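Local coordinates for glycoside hydrolase family protein (Novosphingobium sp. PP1Y, PDB 6Q2F) that probably hydrolyses terminal alpha-L-rhamnose from glycosides, at residues R498-S504 and L578-A584; V472-E477 and V569-E575; M596-S600 and G628-V632. All coordinates share one frame; numbering follows the deposited sequence.

In the fold
From the N terminus, residues 472-477 on helix 469-487 come first, then 498-504 on the strand that follows, and after a largely helical excursion 569-575 and 578-584, again helix and then strand. Contact 2 pairs the two helices and contact 1 the two strands, so the contacts cross along the chain and together bring two successive helix-strand units of the (beta/alpha)8 barrel side by side. They touch where the helix pair packs on strand 497-502. Contact 3 closes a separate, shorter loop farther on, tying residues 596-600, before strand 604-610, to helix 620-636. Its Arg599 packs against Gly582 and Ala584 of contact 1, whereas contacts 2 and 3 do not meet.

Contact 1 (R498-S504 and L578-A584); sequences RALLTDS and LKVYGEA. With NA (sodium ion), chain B.
Leu500 and Thr502 exchange backbone hydrogen bonds with Lys579, Tyr581 and Glu583, joining parallel strands of the (beta/alpha)8 barrel. The middle is tight, with Leu500 N 2.7 Å from Lys579 O. Ala499, Leu501 and Tyr581 face the barrel interior. Ala499 CB meets the edge of the Tyr581 ring, 3.9 Å from CE1, while Tyr581 OH bonds to Glu127 and Arg674. Leu500, Thr502 and Val580 turn to the other face, the last two against helix 543-575. The start of the strands is looser and partly exposed. Arg498 and Lys579 run alongside each other there, with Lys579 NZ over one guanidinium face. A water that binds both groups, weakly at Arg498 NH2, probably eases the like charges, and Arg498 NE is held by Gly493 O. At the far end a sodium ion is bound by Glu583 OE1 (2.4 Å), Ser504 OG (2.6 Å) and Asp503 OD1 (3.0 Å), with Glu586 and Glu644 completing the site. Replacing Asp503 with an alanine would probably deprive the sodium of one ligand and take from Ser504 N its stronger bond, leaving the weak one to Glu583 OE1. Ser504 N donates a hydrogen bond to Asp503 OD1 at 2.8 Å, from 36° above the carboxylate plane.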
ATOM      1  N   ARG A 498      18.148   4.691  13.978  1.00 26.35           N
ATOM      2  CA  ARG A 498      18.828   4.716  12.691  1.00 24.87           C
ATOM      3  C   ARG A 498      17.922   5.163  11.568  1.00 26.78           C
ATOM      4  O   ARG A 498      18.417   5.446  10.472  1.00 28.87           O
ATOM      5  CB  ARG A 498      19.373   3.324  12.318  1.00 24.04           C
ATOM      6  CG  ARG A 498      20.227   2.674  13.419  1.00 26.04           C
ATOM      7  CD  ARG A 498      21.417   3.573  13.749  1.00 26.35           C
ATOM      8  NE  ARG A 498      22.114   3.984  12.542  1.00 32.04           N
ATOM      9  CZ  ARG A 498      22.973   3.219  11.873  1.00 36.82           C
ATOM     10  NH1 ARG A 498      23.233   1.981  12.287  1.00 29.59           N
ATOM     11  NH2 ARG A 498      23.554   3.686  10.770  1.00 30.08           N
ATOM     12  N   ALA A 499      16.609   5.186  11.789  1.00 25.95           N
ATOM     13  CA  ALA A 499      15.741   5.322  10.639  1.00 24.07           C
ATOM     14  C   ALA A 499      14.431   5.959  11.021  1.00 22.07           C
ATOM     15  O   ALA A 499      13.989   5.898  12.177  1.00 24.82           O
ATOM     16  CB  ALA A 499      15.469   3.945   9.980  1.00 27.33           C
ATOM     17  N   LEU A 500      13.796   6.515  10.004  1.00 25.21           N
ATOM     18  CA  LEU A 500      12.497   7.152  10.065  1.00 21.63           C
ATOM     19  C   LEU A 500      11.551   6.336   9.205  1.00 27.53           C
ATOM     20  O   LEU A 500      11.948   5.821   8.160  1.00 28.84           O
ATOM     21  CB  LEU A 500      12.593   8.576   9.513  1.00 24.08           C
ATOM     22  CG  LEU A 500      12.035   9.807  10.197  1.00 45.54           C
ATOM     23  CD1 LEU A 500      12.310   9.775  11.693  1.00 45.09           C
ATOM     24  CD2 LEU A 500      12.729  11.008   9.532  1.00 35.56           C
ATOM     25  N   LEU A 501      10.308   6.211   9.630  1.00 27.76           N
ATOM     26  CA  LEU A 501       9.306   5.512   8.843  1.00 29.50           C
ATOM     27  C   LEU A 501       8.199   6.496   8.513  1.00 27.65           C
ATOM     28  O   LEU A 501       7.627   7.104   9.425  1.00 26.41           O
ATOM     29  CB  LEU A 501       8.741   4.308   9.603  1.00 23.78           C
ATOM     30  CG  LEU A 501       7.387   3.826   9.071  1.00 30.56           C
ATOM     31  CD1 LEU A 501       7.566   3.235   7.684  1.00 29.15           C
ATOM     32  CD2 LEU A 501       6.828   2.746   9.984  1.00 31.93           C
ATOM     33  N   THR A 502       7.910   6.675   7.216  1.00 20.94           N
ATOM     34  CA  THR A 502       6.712   7.396   6.799  1.00 25.36           C
ATOM     35  C   THR A 502       5.673   6.329   6.475  1.00 27.73           C
ATOM     36  O   THR A 502       5.766   5.648   5.448  1.00 28.61           O
ATOM     37  CB  THR A 502       6.964   8.341   5.613  1.00 25.98           C
ATOM     38  OG1 THR A 502       7.452   7.613   4.483  1.00 28.37           O
ATOM     39  CG2 THR A 502       7.973   9.427   5.969  1.00 27.21           C
ATOM     40  N   ASP A 503       4.736   6.143   7.399  1.00 28.45           N
ATOM     41  CA  ASP A 503       3.643   5.196   7.252  1.00 23.95           C
ATOM     42  C   ASP A 503       2.786   5.594   6.048  1.00 28.58           C
ATOM     43  O   ASP A 503       2.907   6.698   5.506  1.00 26.86           O
ATOM     44  CB  ASP A 503       2.810   5.198   8.530  1.00 22.51           C
ATOM     45  CG  ASP A 503       2.079   3.892   8.769  1.00 29.51           C
ATOM     46  OD1 ASP A 503       2.063   3.033   7.852  1.00 25.87           O
ATOM     47  OD2 ASP A 503       1.517   3.741   9.870  1.00 34.63           O
ATOM     48  N   SER A 504       1.914   4.676   5.626  1.00 25.06           N
ATOM     49  CA  SER A 504       1.046   4.962   4.483  1.00 26.62           C
ATOM     50  C   SER A 504       0.144   6.151   4.809  1.00 27.03           C
ATOM     51  O   SER A 504      -0.275   6.340   5.953  1.00 29.41           O
ATOM     52  CB  SER A 504       0.217   3.726   4.128  1.00 26.38           C
ATOM     53  OG  SER A 504      -0.472   3.276   5.268  1.00 31.74           O
ATOM     54  N   LEU A 578      20.003   9.645   9.215  1.00 27.87           N
ATOM     55  CA  LEU A 578      18.923   8.677   9.295  1.00 25.78           C
ATOM     56  C   LEU A 578      18.580   8.156   7.900  1.00 30.21           C
ATOM     57  O   LEU A 578      18.715   8.869   6.901  1.00 32.53           O
ATOM     58  CB  LEU A 578      17.679   9.312   9.923  1.00 27.48           C
ATOM     59  CG  LEU A 578      17.812   9.812  11.374  1.00 25.17           C
ATOM     60  CD1 LEU A 578      16.622  10.688  11.778  1.00 23.60           C
ATOM     61  CD2 LEU A 578      17.897   8.614  12.323  1.00 19.75           C
ATOM     62  N   LYS A 579      18.121   6.905   7.844  1.00 26.50           N
ATOM     63  CA  LYS A 579      17.505   6.357   6.640  1.00 24.73           C
ATOM     64  C   LYS A 579      15.991   6.487   6.729  1.00 26.83           C
ATOM     65  O   LYS A 579      15.422   6.674   7.805  1.00 27.79           O
ATOM     66  CB  LYS A 579      17.890   4.889   6.447  1.00 27.52           C
ATOM     67  CG  LYS A 579      19.367   4.620   6.413  1.00 46.40           C
ATOM     68  CD  LYS A 579      19.651   3.120   6.317  1.00 62.50           C
ATOM     69  CE  LYS A 579      21.102   2.793   6.684  1.00 71.56           C
ATOM     70  NZ  LYS A 579      21.341   2.810   8.171  1.00 76.76           N
ATOM     71  N   VAL A 580      15.337   6.393   5.576  1.00 21.12           N
ATOM     72  CA  VAL A 580      13.877   6.494   5.490  1.00 17.24           C
ATOM     73  C   VAL A 580      13.322   5.196   4.922  1.00 24.39           C
ATOM     74  O   VAL A 580      13.673   4.807   3.798  1.00 23.86           O
ATOM     75  CB  VAL A 580      13.437   7.683   4.634  1.00 25.79           C
ATOM     76  CG1 VAL A 580      11.907   7.798   4.614  1.00 22.47           C
ATOM     77  CG2 VAL A 580      14.054   8.919   5.177  1.00 25.16           C
ATOM     78  N   TYR A 581      12.484   4.522   5.711  1.00 23.01           N
ATOM     79  CA  TYR A 581      11.527   3.540   5.212  1.00 24.02           C
ATOM     80  C   TYR A 581      10.286   4.287   4.734  1.00 24.96           C
ATOM     81  O   TYR A 581       9.688   5.050   5.500  1.00 27.48           O
ATOM     82  CB  TYR A 581      11.130   2.556   6.305  1.00 23.42           C
ATOM     83  CG  TYR A 581      12.179   1.559   6.689  1.00 23.26           C
ATOM     84  CD1 TYR A 581      13.185   1.889   7.573  1.00 24.08           C
ATOM     85  CD2 TYR A 581      12.130   0.257   6.194  1.00 24.08           C
ATOM     86  CE1 TYR A 581      14.141   0.964   7.922  1.00 21.90           C
ATOM     87  CE2 TYR A 581      13.047  -0.675   6.552  1.00 22.39           C
ATOM     88  CZ  TYR A 581      14.054  -0.332   7.411  1.00 26.21           C
ATOM     89  OH  TYR A 581      14.983  -1.276   7.741  1.00 22.40           O
ATOM     90  N   GLY A 582       9.879   4.059   3.490  1.00 23.18           N
ATOM     91  CA  GLY A 582       8.836   4.910   2.938  1.00 14.94           C
ATOM     92  C   GLY A 582       7.704   4.136   2.289  1.00 25.52           C
ATOM     93  O   GLY A 582       7.872   3.546   1.218  1.00 22.32           O
ATOM     94  N   GLU A 583       6.544   4.151   2.935  1.00 23.51           N
ATOM     95  CA  GLU A 583       5.338   3.626   2.325  1.00 24.91           C
ATOM     96  C   GLU A 583       4.697   4.736   1.514  1.00 28.17           C
ATOM     97  O   GLU A 583       5.133   5.884   1.540  1.00 26.66           O
ATOM     98  CB  GLU A 583       4.368   3.093   3.385  1.00 18.71           C
ATOM     99  CG  GLU A 583       4.862   1.910   4.148  1.00 28.16           C
ATOM    100  CD  GLU A 583       3.764   1.253   5.008  1.00 33.16           C
ATOM    101  OE1 GLU A 583       2.640   1.797   5.091  1.00 29.88           O
ATOM    102  OE2 GLU A 583       4.044   0.192   5.591  1.00 30.45           O
ATOM    103  N   ALA A 584       3.634   4.398   0.801  1.00 25.69           N
ATOM    104  CA  ALA A 584       2.938   5.387  -0.003  1.00 28.53           C
ATOM    105  C   ALA A 584       1.434   5.329   0.215  1.00 29.29           C
ATOM    106  O   ALA A 584       0.959   5.549   1.329  1.00 28.86           O
ATOM    107  CB  ALA A 584       3.299   5.209  -1.485  1.00 29.26           C
TER
HETATM  108 NA    NA B1201       0.590   1.052   6.185  1.00 37.66          NA
HETATM  109  O   HOH W   1      21.129   5.378   9.719  1.00 28.38           O
HETATM  110  O   HOH W   2       4.077   7.537   3.232  1.00 34.77           O

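Contact 2 (V472-E477 and V569-E575); sequences VREYLE and VADVAHE
Two neighbouring helices on the outside of the (beta/alpha)8 barrel, 469-487 and 543-575, are joined here by a salt-bridge network of Arg473, Glu477 and Glu575 lying over an apolar seam. The axes of the short segments pass 9.7 Å apart and run in roughly the same direction, at 38°. Arg473 grips Glu575 end-on with two nitrogens: NH1 donates to Glu575 OE1 at 2.8 Å and NH2 to Glu575 OE2 at 3.0 Å. Both oxygens use their syn lone pairs, and the guanidinium and carboxylate planes are only 15° apart, a flat bidentate pairing that fixes how both groups are turned. With CG anti to the backbone N, the Arg473 chain runs out extended and then bends at chi3 (-75°), bringing the guanidinium across to the other helix. Val572 CG2 lies over one face of that group, 3.7 Å from NH1. The same NH1 also donates to Glu477 OE2, one helical turn on, meeting this carboxylate from above its plane. Glu477 OE2 and Glu575 OE1 therefore flank one positive nitrogen, which probably offsets their mutual repulsion, and a water donates to both. A second water links Arg473 NH2 to Asp571 OD2. Beneath the charges, Leu476 CD2 wedges between Val569 and Val572, 4.0 Å from Val569 CG1 and 3.9 Å from Val572 CB, and Val472 CG1 touches Val569 CG2. This apolar layer rests on strand 497-502, where Leu476 and Ala573 pack on Leu500 and Val569 on Thr502, so the helix pair sits directly over the sheet.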
ATOM      1  N   VAL A 472       7.143  21.359   5.851  1.00 23.79           N
ATOM      2  CA  VAL A 472       7.511  19.975   6.120  1.00 26.86           C
ATOM      3  C   VAL A 472       8.846  19.915   6.847  1.00 29.24           C
ATOM      4  O   VAL A 472       8.994  19.199   7.846  1.00 27.26           O
ATOM      5  CB  VAL A 472       7.533  19.166   4.810  1.00 19.78           C
ATOM      6  CG1 VAL A 472       8.137  17.792   5.073  1.00 16.89           C
ATOM      7  CG2 VAL A 472       6.118  19.025   4.263  1.00 19.40           C
ATOM      8  N   ARG A 473       9.826  20.702   6.389  1.00 27.31           N
ATOM      9  CA  ARG A 473      11.150  20.690   7.003  1.00 28.38           C
ATOM     10  C   ARG A 473      11.103  21.177   8.440  1.00 28.54           C
ATOM     11  O   ARG A 473      11.756  20.603   9.319  1.00 28.65           O
ATOM     12  CB  ARG A 473      12.111  21.558   6.196  1.00 23.56           C
ATOM     13  CG  ARG A 473      13.479  21.742   6.846  1.00 24.12           C
ATOM     14  CD  ARG A 473      14.418  22.528   5.898  1.00 21.23           C
ATOM     15  NE  ARG A 473      14.884  21.702   4.789  1.00 21.09           N
ATOM     16  CZ  ARG A 473      15.932  20.891   4.873  1.00 22.37           C
ATOM     17  NH1 ARG A 473      16.613  20.804   6.013  1.00 21.97           N
ATOM     18  NH2 ARG A 473      16.312  20.195   3.820  1.00 24.55           N
ATOM     19  N   GLU A 474      10.361  22.258   8.692  1.00 24.29           N
ATOM     20  CA  GLU A 474      10.220  22.756  10.055  1.00 28.95           C
ATOM     21  C   GLU A 474       9.536  21.719  10.928  1.00 25.47           C
ATOM     22  O   GLU A 474       9.965  21.462  12.054  1.00 26.01           O
ATOM     23  CB  GLU A 474       9.427  24.068  10.082  1.00 23.18           C
ATOM     24  CG  GLU A 474      10.119  25.266   9.446  1.00 33.04           C
ATOM     25  CD  GLU A 474       9.237  26.525   9.474  1.00 42.48           C
ATOM     26  OE1 GLU A 474       8.236  26.529  10.218  1.00 40.74           O
ATOM     27  OE2 GLU A 474       9.541  27.499   8.748  1.00 47.11           O
ATOM     28  N   TYR A 475       8.461  21.114  10.422  1.00 25.79           N
ATOM     29  CA  TYR A 475       7.822  20.033  11.162  1.00 28.89           C
ATOM     30  C   TYR A 475       8.839  18.959  11.551  1.00 30.97           C
ATOM     31  O   TYR A 475       8.956  18.594  12.721  1.00 26.03           O
ATOM     32  CB  TYR A 475       6.683  19.404  10.351  1.00 26.09           C
ATOM     33  CG  TYR A 475       6.291  18.088  10.970  1.00 29.82           C
ATOM     34  CD1 TYR A 475       5.440  18.049  12.068  1.00 29.11           C
ATOM     35  CD2 TYR A 475       6.824  16.888  10.501  1.00 26.36           C
ATOM     36  CE1 TYR A 475       5.111  16.864  12.660  1.00 29.23           C
ATOM     37  CE2 TYR A 475       6.517  15.693  11.102  1.00 28.16           C
ATOM     38  CZ  TYR A 475       5.644  15.679  12.171  1.00 28.78           C
ATOM     39  OH  TYR A 475       5.330  14.486  12.760  1.00 26.06           O
ATOM     40  N   LEU A 476       9.605  18.462  10.576  1.00 30.40           N
ATOM     41  CA  LEU A 476      10.430  17.279  10.813  1.00 27.14           C
ATOM     42  C   LEU A 476      11.697  17.613  11.593  1.00 29.60           C
ATOM     43  O   LEU A 476      12.151  16.804  12.408  1.00 27.00           O
ATOM     44  CB  LEU A 476      10.768  16.584   9.475  1.00 21.75           C
ATOM     45  CG  LEU A 476      11.228  15.118   9.648  1.00 27.70           C
ATOM     46  CD1 LEU A 476      10.138  14.259  10.302  1.00 24.46           C
ATOM     47  CD2 LEU A 476      11.735  14.453   8.356  1.00 22.06           C
ATOM     48  N   GLU A 477      12.292  18.787  11.360  1.00 24.23           N
ATOM     49  CA  GLU A 477      13.453  19.159  12.163  1.00 24.03           C
ATOM     50  C   GLU A 477      13.073  19.264  13.631  1.00 25.77           C
ATOM     51  O   GLU A 477      13.810  18.794  14.505  1.00 30.74           O
ATOM     52  CB  GLU A 477      14.073  20.470  11.663  1.00 24.39           C
ATOM     53  CG  GLU A 477      14.818  20.268  10.321  1.00 27.71           C
ATOM     54  CD  GLU A 477      15.468  21.533   9.780  1.00 40.82           C
ATOM     55  OE1 GLU A 477      15.085  22.647  10.205  1.00 38.50           O
ATOM     56  OE2 GLU A 477      16.365  21.394   8.919  1.00 46.67           O
ATOM     57  N   VAL A 569      11.413  15.020   3.462  1.00 26.53           N
ATOM     58  CA  VAL A 569      11.560  14.074   4.564  1.00 22.86           C
ATOM     59  C   VAL A 569      12.880  13.333   4.427  1.00 25.16           C
ATOM     60  O   VAL A 569      13.657  13.219   5.386  1.00 21.66           O
ATOM     61  CB  VAL A 569      10.368  13.105   4.603  1.00 27.22           C
ATOM     62  CG1 VAL A 569      10.705  11.928   5.473  1.00 24.64           C
ATOM     63  CG2 VAL A 569       9.118  13.811   5.137  1.00 22.13           C
ATOM     64  N   ALA A 570      13.186  12.878   3.201  1.00 17.73           N
ATOM     65  CA  ALA A 570      14.430  12.147   2.979  1.00 22.99           C
ATOM     66  C   ALA A 570      15.631  13.056   3.172  1.00 23.73           C
ATOM     67  O   ALA A 570      16.638  12.650   3.753  1.00 26.47           O
ATOM     68  CB  ALA A 570      14.445  11.513   1.577  1.00 22.13           C
ATOM     69  N   ASP A 571      15.541  14.301   2.697  1.00 21.23           N
ATOM     70  CA  ASP A 571      16.644  15.248   2.874  1.00 18.23           C
ATOM     71  C   ASP A 571      16.946  15.472   4.347  1.00 24.71           C
ATOM     72  O   ASP A 571      18.099  15.408   4.781  1.00 26.89           O
ATOM     73  CB  ASP A 571      16.309  16.582   2.202  1.00 26.35           C
ATOM     74  CG  ASP A 571      16.308  16.494   0.696  1.00 33.98           C
ATOM     75  OD1 ASP A 571      16.703  15.428   0.178  1.00 31.95           O
ATOM     76  OD2 ASP A 571      15.912  17.495   0.046  1.00 32.35           O
ATOM     77  N   VAL A 572      15.904  15.760   5.127  1.00 17.42           N
ATOM     78  CA  VAL A 572      16.090  16.036   6.551  1.00 20.44           C
ATOM     79  C   VAL A 572      16.613  14.802   7.270  1.00 25.09           C
ATOM     80  O   VAL A 572      17.507  14.894   8.111  1.00 27.66           O
ATOM     81  CB  VAL A 572      14.777  16.534   7.174  1.00 23.13           C
ATOM     82  CG1 VAL A 572      14.942  16.677   8.684  1.00 21.10           C
ATOM     83  CG2 VAL A 572      14.389  17.863   6.529  1.00 22.50           C
ATOM     84  N   ALA A 573      16.069  13.628   6.947  1.00 25.93           N
ATOM     85  CA  ALA A 573      16.582  12.397   7.544  1.00 23.79           C
ATOM     86  C   ALA A 573      18.060  12.233   7.245  1.00 26.33           C
ATOM     87  O   ALA A 573      18.864  11.957   8.143  1.00 24.15           O
ATOM     88  CB  ALA A 573      15.796  11.193   7.028  1.00 16.37           C
ATOM     89  N   HIS A 574      18.435  12.441   5.984  1.00 20.78           N
ATOM     90  CA  HIS A 574      19.824  12.264   5.583  1.00 24.05           C
ATOM     91  C   HIS A 574      20.734  13.272   6.251  1.00 28.25           C
ATOM     92  O   HIS A 574      21.849  12.929   6.661  1.00 32.71           O
ATOM     93  CB  HIS A 574      19.921  12.333   4.060  1.00 21.30           C
ATOM     94  CG  HIS A 574      19.195  11.206   3.396  1.00 23.83           C
ATOM     95  ND1 HIS A 574      18.786  11.243   2.081  1.00 28.66           N
ATOM     96  CD2 HIS A 574      18.764  10.020   3.896  1.00 18.01           C
ATOM     97  CE1 HIS A 574      18.134  10.128   1.799  1.00 29.55           C
ATOM     98  NE2 HIS A 574      18.120   9.362   2.878  1.00 25.85           N
ATOM     99  N   GLU A 575      20.275  14.515   6.382  1.00 23.79           N
ATOM    100  CA  GLU A 575      21.061  15.514   7.090  1.00 21.16           C
ATOM    101  C   GLU A 575      21.320  15.106   8.529  1.00 26.45           C
ATOM    102  O   GLU A 575      22.305  15.554   9.113  1.00 31.15           O
ATOM    103  CB  GLU A 575      20.356  16.878   7.033  1.00 27.98           C
ATOM    104  CG  GLU A 575      20.385  17.508   5.623  1.00 28.36           C
ATOM    105  CD  GLU A 575      19.231  18.472   5.392  1.00 35.73           C
ATOM    106  OE1 GLU A 575      18.666  18.971   6.394  1.00 36.55           O
ATOM    107  OE2 GLU A 575      18.868  18.692   4.225  1.00 36.91           O
TER
HETATM  108  O   HOH W   3      15.083  19.817   1.275  1.00 33.12           O
HETATM  109  O   HOH W   4      18.343  19.222   9.307  1.00 47.44           O

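Contact 3 (M596-S600 and G628-V632); sequences MAMRS and GAASV
Val632, Met596 and Arg599 supply most of the surface buried here. Residues 596-600, a turn in the loop between strands 579-582 and 604-610 of the (beta/alpha)8 barrel, pack on helix 620-636, which follows the second of these strands. Val632 points its two methyls into the bend of the turn: CG2 lies 3.4 Å from Met596 O, and CG1 lies 3.6 Å from Arg599 O. The backbone bond from Arg599 N to Met596 O and the Ser600 hydroxyl, which donates to Ala597 O, keep the turn compact. The side chain of Met596, modelled as selenomethionine, runs antiparallel to that of Val632, its CB 3.7 Å from Val632 CG2. A bend at chi3 (62°) folds its terminal CE over the helix, 3.8 Å from Ser631 CB. Arg599, bent at chi3 (-78°), carries its guanidinium over Ala629, whose CB meets one face off-centre, 3.4 Å from Arg599 NH1. NE donates to the adjoining Asp595 O, and NH1 pairs with Asp625 and bonds to Met606 O. The contact lies beside strand 604-610, with Val632 on Pro605 and both Arg599 and Ala629 on Ala607, while Met598 packs against helix 543-575.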
HETATM    1  N   MSE A 596       4.977   5.469  -6.983  1.00 20.25           N
HETATM    2  CA  MSE A 596       6.415   5.281  -7.207  1.00 23.43           C
HETATM    3  C   MSE A 596       7.171   6.551  -6.845  1.00 24.78           C
HETATM    4  O   MSE A 596       8.183   6.511  -6.157  1.00 24.56           O
HETATM    5  CB  MSE A 596       6.725   4.866  -8.657  1.00 20.13           C
HETATM    6  CG  MSE A 596       6.295   3.423  -8.924  1.00 27.51           C
HETATM    7 SE   MSE A 596       6.950   2.792 -10.661  1.00 30.96          SE
HETATM    8  CE  MSE A 596       8.836   2.907 -10.370  1.00 19.49           C
ATOM      9  N   ALA A 597       6.665   7.685  -7.316  1.00 22.42           N
ATOM     10  CA  ALA A 597       7.352   8.944  -7.048  1.00 23.31           C
ATOM     11  C   ALA A 597       7.422   9.200  -5.551  1.00 23.01           C
ATOM     12  O   ALA A 597       8.452   9.628  -5.025  1.00 26.46           O
ATOM     13  CB  ALA A 597       6.631  10.086  -7.771  1.00 24.26           C
HETATM   14  N   MSE A 598       6.352   8.884  -4.848  1.00 19.96           N
HETATM   15  CA  MSE A 598       6.268   9.107  -3.400  1.00 23.35           C
HETATM   16  C   MSE A 598       7.337   8.320  -2.638  1.00 27.97           C
HETATM   17  O   MSE A 598       7.700   8.691  -1.530  1.00 29.24           O
HETATM   18  CB  MSE A 598       4.881   8.734  -2.903  1.00 25.00           C
HETATM   19  CG  MSE A 598       3.807   9.717  -3.321  1.00 22.30           C
HETATM   20 SE   MSE A 598       2.064   8.869  -3.233  0.89 25.49          SE
HETATM   21  CE  MSE A 598       1.934   8.867  -1.259  1.00 27.70           C
ATOM     22  N   ARG A 599       7.861   7.252  -3.248  1.00 22.16           N
ATOM     23  CA  ARG A 599       8.847   6.419  -2.573  1.00 23.26           C
ATOM     24  C   ARG A 599      10.238   6.524  -3.182  1.00 26.45           C
ATOM     25  O   ARG A 599      11.176   5.922  -2.656  1.00 22.67           O
ATOM     26  CB  ARG A 599       8.375   4.960  -2.557  1.00 27.34           C
ATOM     27  CG  ARG A 599       7.184   4.698  -1.648  1.00 28.78           C
ATOM     28  CD  ARG A 599       6.695   3.213  -1.641  1.00 25.56           C
ATOM     29  NE  ARG A 599       5.908   2.931  -2.826  1.00 27.99           N
ATOM     30  CZ  ARG A 599       5.005   1.969  -2.925  1.00 30.85           C
ATOM     31  NH1 ARG A 599       4.760   1.168  -1.898  1.00 30.26           N
ATOM     32  NH2 ARG A 599       4.341   1.812  -4.056  1.00 33.65           N
ATOM     33  N   SER A 600      10.401   7.316  -4.238  1.00 26.15           N
ATOM     34  CA  SER A 600      11.639   7.337  -5.008  1.00 27.92           C
ATOM     35  C   SER A 600      12.801   7.953  -4.239  1.00 26.45           C
ATOM     36  O   SER A 600      13.962   7.708  -4.576  1.00 28.84           O
ATOM     37  CB  SER A 600      11.399   8.109  -6.311  1.00 26.71           C
ATOM     38  OG  SER A 600      11.032   9.447  -6.008  1.00 31.53           O
ATOM     39  N   GLY A 628       4.802  -1.873  -6.975  1.00 25.59           N
ATOM     40  CA  GLY A 628       5.285  -0.507  -7.107  1.00 24.54           C
ATOM     41  C   GLY A 628       6.525  -0.262  -6.278  1.00 25.05           C
ATOM     42  O   GLY A 628       7.501   0.320  -6.753  1.00 24.99           O
ATOM     43  N   ALA A 629       6.505  -0.694  -5.021  1.00 28.68           N
ATOM     44  CA  ALA A 629       7.667  -0.462  -4.173  1.00 25.45           C
ATOM     45  C   ALA A 629       8.885  -1.212  -4.705  1.00 24.63           C
ATOM     46  O   ALA A 629      10.001  -0.686  -4.687  1.00 25.01           O
ATOM     47  CB  ALA A 629       7.363  -0.875  -2.729  1.00 25.71           C
ATOM     48  N   ALA A 630       8.690  -2.450  -5.180  1.00 22.18           N
ATOM     49  CA  ALA A 630       9.820  -3.192  -5.724  1.00 23.22           C
ATOM     50  C   ALA A 630      10.360  -2.499  -6.968  1.00 23.35           C
ATOM     51  O   ALA A 630      11.579  -2.399  -7.149  1.00 25.82           O
ATOM     52  CB  ALA A 630       9.418  -4.633  -6.048  1.00 19.49           C
ATOM     53  N   SER A 631       9.467  -1.992  -7.825  1.00 23.38           N
ATOM     54  CA  SER A 631       9.914  -1.291  -9.025  1.00 25.47           C
ATOM     55  C   SER A 631      10.755  -0.074  -8.664  1.00 24.09           C
ATOM     56  O   SER A 631      11.774   0.196  -9.303  1.00 21.93           O
ATOM     57  CB  SER A 631       8.710  -0.889  -9.874  1.00 23.99           C
ATOM     58  OG  SER A 631       7.898  -2.021 -10.158  1.00 24.88           O
ATOM     59  N   VAL A 632      10.351   0.669  -7.630  1.00 19.13           N
ATOM     60  CA  VAL A 632      11.138   1.829  -7.203  1.00 22.15           C
ATOM     61  C   VAL A 632      12.555   1.394  -6.863  1.00 22.74           C
ATOM     62  O   VAL A 632      13.540   1.938  -7.388  1.00 22.76           O
ATOM     63  CB  VAL A 632      10.470   2.543  -6.008  1.00 24.10           C
ATOM     64  CG1 VAL A 632      11.424   3.608  -5.436  1.00 19.59           C
ATOM     65  CG2 VAL A 632       9.181   3.222  -6.447  1.00 21.12           C
TER